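Local structure of iron-sulfur cluster assembly scaffold protein IscU (Streptococcus pyogenes, 1SU0) at residues D28-V33 and S45-F50; H22-L27 and A59-G64. The protein probably serves as a scaffold on which IscS assembles iron-sulfur clusters before they pass to other proteins, and here holds a zinc ion in their likely place. All blocks are in the same frame, centred on the assembly; numbering follows the deposited sequence.

Contact 1 of 2, residues D28-V33 and S45-F50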
# COMPACT_ATOMS: atom_id res chain seq x y z
N ASP A 28 15.45 0.74 11.06
CA ASP A 28 16.34 0.13 12.05
C ASP A 28 15.68 -0.01 13.42
O ASP A 28 14.96 0.88 13.85
CB ASP A 28 17.63 0.96 12.19
CG ASP A 28 18.65 0.63 11.11
OD1 ASP A 28 18.26 0.59 9.92
OD2 ASP A 28 19.85 0.38 11.37
N GLY A 29 15.95 -1.13 14.09
CA GLY A 29 15.41 -1.41 15.41
C GLY A 29 13.90 -1.56 15.47
O GLY A 29 13.31 -1.34 16.53
N VAL A 30 13.28 -1.92 14.35
CA VAL A 30 11.82 -1.99 14.23
C VAL A 30 11.38 -3.36 13.71
O VAL A 30 11.66 -3.71 12.56
CB VAL A 30 11.29 -0.91 13.25
CG1 VAL A 30 9.81 -1.12 12.93
CG2 VAL A 30 11.51 0.49 13.83
N GLU A 31 10.69 -4.12 14.56
CA GLU A 31 10.23 -5.46 14.21
C GLU A 31 9.30 -5.37 13.01
O GLU A 31 8.27 -4.72 13.07
CB GLU A 31 9.49 -6.12 15.39
CG GLU A 31 10.38 -6.58 16.55
CD GLU A 31 10.16 -5.78 17.83
OE1 GLU A 31 10.07 -4.53 17.75
OE2 GLU A 31 10.07 -6.39 18.93
N ALA A 32 9.70 -6.02 11.92
CA ALA A 32 8.99 -5.91 10.65
C ALA A 32 7.75 -6.78 10.63
O ALA A 32 7.61 -7.69 11.44
CB ALA A 32 9.91 -6.29 9.51
N VAL A 33 6.86 -6.49 9.69
CA VAL A 33 5.64 -7.27 9.51
C VAL A 33 5.67 -7.89 8.13
O VAL A 33 5.63 -7.17 7.11
CB VAL A 33 4.39 -6.41 9.64
CG1 VAL A 33 3.14 -7.25 9.41
CG2 VAL A 33 4.35 -5.74 11.03
N SER A 45 7.95 -7.09 3.72
CA SER A 45 8.40 -6.89 5.06
C SER A 45 8.20 -5.40 5.22
O SER A 45 8.83 -4.62 4.52
CB SER A 45 9.88 -7.27 5.17
OG SER A 45 10.39 -7.08 6.47
N LEU A 46 7.29 -5.04 6.11
CA LEU A 46 6.87 -3.68 6.32
C LEU A 46 7.22 -3.30 7.76
O LEU A 46 6.50 -3.66 8.68
CB LEU A 46 5.36 -3.60 6.07
CG LEU A 46 4.66 -2.25 5.81
CD1 LEU A 46 3.59 -1.98 6.83
CD2 LEU A 46 5.63 -1.08 5.72
N THR A 47 8.34 -2.60 7.93
CA THR A 47 8.68 -1.99 9.22
C THR A 47 7.93 -0.67 9.39
O THR A 47 8.01 0.19 8.52
CB THR A 47 10.18 -1.70 9.32
OG1 THR A 47 10.58 -0.88 8.22
CG2 THR A 47 11.01 -2.97 9.22
N VAL A 48 7.21 -0.51 10.50
CA VAL A 48 6.54 0.76 10.76
C VAL A 48 6.93 1.33 12.12
O VAL A 48 6.90 0.64 13.15
CB VAL A 48 5.01 0.64 10.70
CG1 VAL A 48 4.35 2.00 10.93
CG2 VAL A 48 4.58 0.09 9.35
N LYS A 49 7.28 2.61 12.09
CA LYS A 49 7.62 3.37 13.29
C LYS A 49 6.43 4.25 13.69
O LYS A 49 5.82 4.90 12.84
CB LYS A 49 8.85 4.24 13.00
CG LYS A 49 9.41 4.99 14.18
CD LYS A 49 10.68 5.73 13.79
CE LYS A 49 11.17 6.62 14.91
NZ LYS A 49 11.51 5.84 16.12
N PHE A 50 6.11 4.24 14.97
CA PHE A 50 5.15 5.17 15.57
C PHE A 50 5.88 5.93 16.68
O PHE A 50 6.56 5.32 17.51
CB PHE A 50 3.95 4.43 16.16
CG PHE A 50 3.41 3.35 15.27
CD1 PHE A 50 4.00 2.08 15.25
CD2 PHE A 50 2.31 3.59 14.44
CE1 PHE A 50 3.51 1.08 14.43
CE2 PHE A 50 1.82 2.59 13.60
CZ PHE A 50 2.41 1.34 13.60
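V33 and L46 form an antiparallel hydrogen-bonded pair, each backbone serving as donor and acceptor: V33 N lies 3.0 Å from L46 O, and L46 N lies 2.9 Å from V33 O. Both donors stand above the carbonyl planes they meet. Before the bridge 28-33 runs oblique to the strand, and contact is made mostly by side chains. V30 points at the strand with CG1 anti to its backbone N (chi1 170°), which brings that methyl to 3.7 Å from T47 CB and 3.4 Å from V48 O. A32, small enough for a close approach, sets CB 3.5 Å from T47 CG2 and 3.2 Å from S45 OG. T47 is held by its hydroxyl: at chi1 56° OG1 sits between backbone N and carbonyl carbon, accepts a hydrogen bond from L27 N and gives a weak one to A59 O, while CG2 meets V30 O and A32 CB. S45 OG has its main polar partner in the side-chain amide of Q26. Beta-branched V33 suits the extended backbone and, on the same face as L46, packs on helix 122-139. Strand 33-36 begins as an outermost strand of the antiparallel sheet in the NifU-like scaffold fold.

Contact 2 of 2, residues H22-L27 and A59-G64; sequences HHHGQL and AFAGNG
A single beta bridge, H24 with F60, fastens the loop after helix 8-19 to strand 55-63, an outermost strand of the three-stranded antiparallel sheet, and an edge-to-face aromatic pair lies on top of it. H24 has CG anti to its backbone N (chi1 -165°), so the imidazole extends forward along the strand, CE1 toward A61, and turns its edge to the face of the F60 ring. The ring centroids of H24 and F60 are 5.1 Å apart and the planes stand at 70°. H24 ND1 lies 3.9 Å above the phenyl plane of F60, offset toward the rim, and the same nitrogen is 2.8 Å from F60 O. A polar-edged ring suits this place, since it can lie over an aromatic face and beside a carbonyl at once, at the protein surface. The edge of the phenyl ring is used too: F60 CE2 meets H22 O at 3.4 Å, near the ring plane. Elsewhere the ring packs on I44 and L46 of strand 43-50 and on S72 of helix 66-79, so a large apolar side chain fits between sheet and helix.

G25 turns the chain with backbone angles at which a side chain would jam against the preceding carbonyl, and G25 N makes a weak hydrogen bond, 2.8 Å, to F60 O. Beyond the turn, L27 sends CD2 to 3.7 Å from A59 CB. A59 faces the loop, and its single methyl permits G25 O to come within 3.2 Å of CB. The better-formed of the two backbone hydrogen bonds runs from F60 N to H23 O, 3.0 Å long with an N-H...O angle of 143°, the donor lying in the plane of the H23 carbonyl.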
# COMPACT_ATOMS: atom_id res chain seq x y z
N HIS A 22 8.97 3.93 -3.32
CA HIS A 22 9.09 4.94 -2.29
C HIS A 22 9.14 4.25 -0.94
O HIS A 22 8.56 3.18 -0.75
CB HIS A 22 7.85 5.81 -2.31
CG HIS A 22 7.75 6.68 -3.51
ND1 HIS A 22 8.64 6.60 -4.55
CD2 HIS A 22 6.90 7.69 -3.82
CE1 HIS A 22 8.33 7.50 -5.46
NE2 HIS A 22 7.28 8.17 -5.04
N HIS A 23 9.81 4.88 0.02
CA HIS A 23 9.92 4.31 1.35
C HIS A 23 10.30 2.82 1.26
O HIS A 23 9.61 1.96 1.82
CB HIS A 23 8.59 4.49 2.10
CG HIS A 23 8.20 5.93 2.28
ND1 HIS A 23 7.76 6.43 3.49
CD2 HIS A 23 8.19 6.97 1.42
CE1 HIS A 23 7.50 7.72 3.36
NE2 HIS A 23 7.75 8.07 2.11
N HIS A 24 11.38 2.53 0.52
CA HIS A 24 11.84 1.17 0.28
C HIS A 24 12.98 0.87 1.24
O HIS A 24 13.65 1.78 1.70
CB HIS A 24 12.33 1.01 -1.16
CG HIS A 24 12.48 -0.42 -1.61
ND1 HIS A 24 11.48 -1.36 -1.47
CD2 HIS A 24 13.52 -1.06 -2.20
CE1 HIS A 24 11.90 -2.52 -1.96
NE2 HIS A 24 13.13 -2.36 -2.40
N GLY A 25 13.22 -0.41 1.49
CA GLY A 25 14.15 -0.83 2.51
C GLY A 25 13.41 -1.08 3.82
O GLY A 25 12.19 -1.25 3.84
N GLN A 26 14.19 -1.09 4.90
CA GLN A 26 13.71 -1.43 6.23
C GLN A 26 14.23 -0.41 7.23
O GLN A 26 15.36 0.07 7.11
CB GLN A 26 14.20 -2.83 6.65
CG GLN A 26 13.93 -3.96 5.62
CD GLN A 26 12.51 -4.51 5.68
OE1 GLN A 26 11.62 -4.07 4.94
NE2 GLN A 26 12.31 -5.49 6.56
N LEU A 27 13.40 -0.10 8.23
CA LEU A 27 13.77 0.79 9.32
C LEU A 27 14.54 0.03 10.40
O LEU A 27 14.29 -1.15 10.63
CB LEU A 27 12.51 1.40 9.94
CG LEU A 27 11.56 2.18 9.02
CD1 LEU A 27 10.39 2.72 9.83
CD2 LEU A 27 12.28 3.30 8.29
N ALA A 59 8.66 1.81 5.95
CA ALA A 59 9.55 1.25 4.95
C ALA A 59 9.16 -0.18 4.61
O ALA A 59 8.66 -0.92 5.47
CB ALA A 59 10.99 1.30 5.43
N PHE A 60 9.41 -0.57 3.36
CA PHE A 60 9.07 -1.90 2.89
C PHE A 60 10.04 -2.49 1.87
O PHE A 60 10.76 -1.79 1.15
CB PHE A 60 7.65 -1.94 2.33
CG PHE A 60 7.59 -1.65 0.86
CD1 PHE A 60 7.62 -2.69 -0.06
CD2 PHE A 60 7.55 -0.33 0.41
CE1 PHE A 60 7.60 -2.43 -1.42
CE2 PHE A 60 7.53 -0.06 -0.93
CZ PHE A 60 7.56 -1.11 -1.85
N ALA A 61 10.00 -3.81 1.82
CA ALA A 61 10.85 -4.58 0.94
C ALA A 61 10.16 -5.90 0.65
O ALA A 61 9.38 -6.39 1.46
CB ALA A 61 12.19 -4.81 1.59
N GLY A 62 10.44 -6.47 -0.51
CA GLY A 62 9.85 -7.75 -0.86
C GLY A 62 10.02 -8.10 -2.32
O GLY A 62 11.05 -7.83 -2.92
N ASN A 63 9.00 -8.73 -2.89
CA ASN A 63 9.07 -9.19 -4.27
C ASN A 63 7.68 -9.42 -4.79
O ASN A 63 6.96 -10.26 -4.25
CB ASN A 63 9.86 -10.49 -4.36
CG ASN A 63 9.44 -11.36 -5.54
OD1 ASN A 63 9.92 -11.18 -6.67
ND2 ASN A 63 8.54 -12.31 -5.28
N GLY A 64 7.32 -8.70 -5.84
CA GLY A 64 6.04 -8.93 -6.47
C GLY A 64 5.91 -8.42 -7.89
O GLY A 64 6.82 -7.80 -8.44

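Both contacts draw one partner from the loop between helix 8-19 and strand 33-36, and the other from neighbouring strands of one sheet. Contact 1 is partly buried, with all its strand residues that touch the loop buried; contact 2 is a surface contact, in which only A59 and F60 are buried. The chemistry follows: short aliphatic and hydroxyl side chains beside a reciprocal backbone pair in contact 1, an aromatic pair and loop carbonyls in contact 2. They meet across the sheet, where S45 N lies 2.8 Å from A61 O, a probable hydrogen bond, and L46 CD2 packs 3.0 Å from A59 O. Q26 also touches A32, S45 and T47 of contact 1.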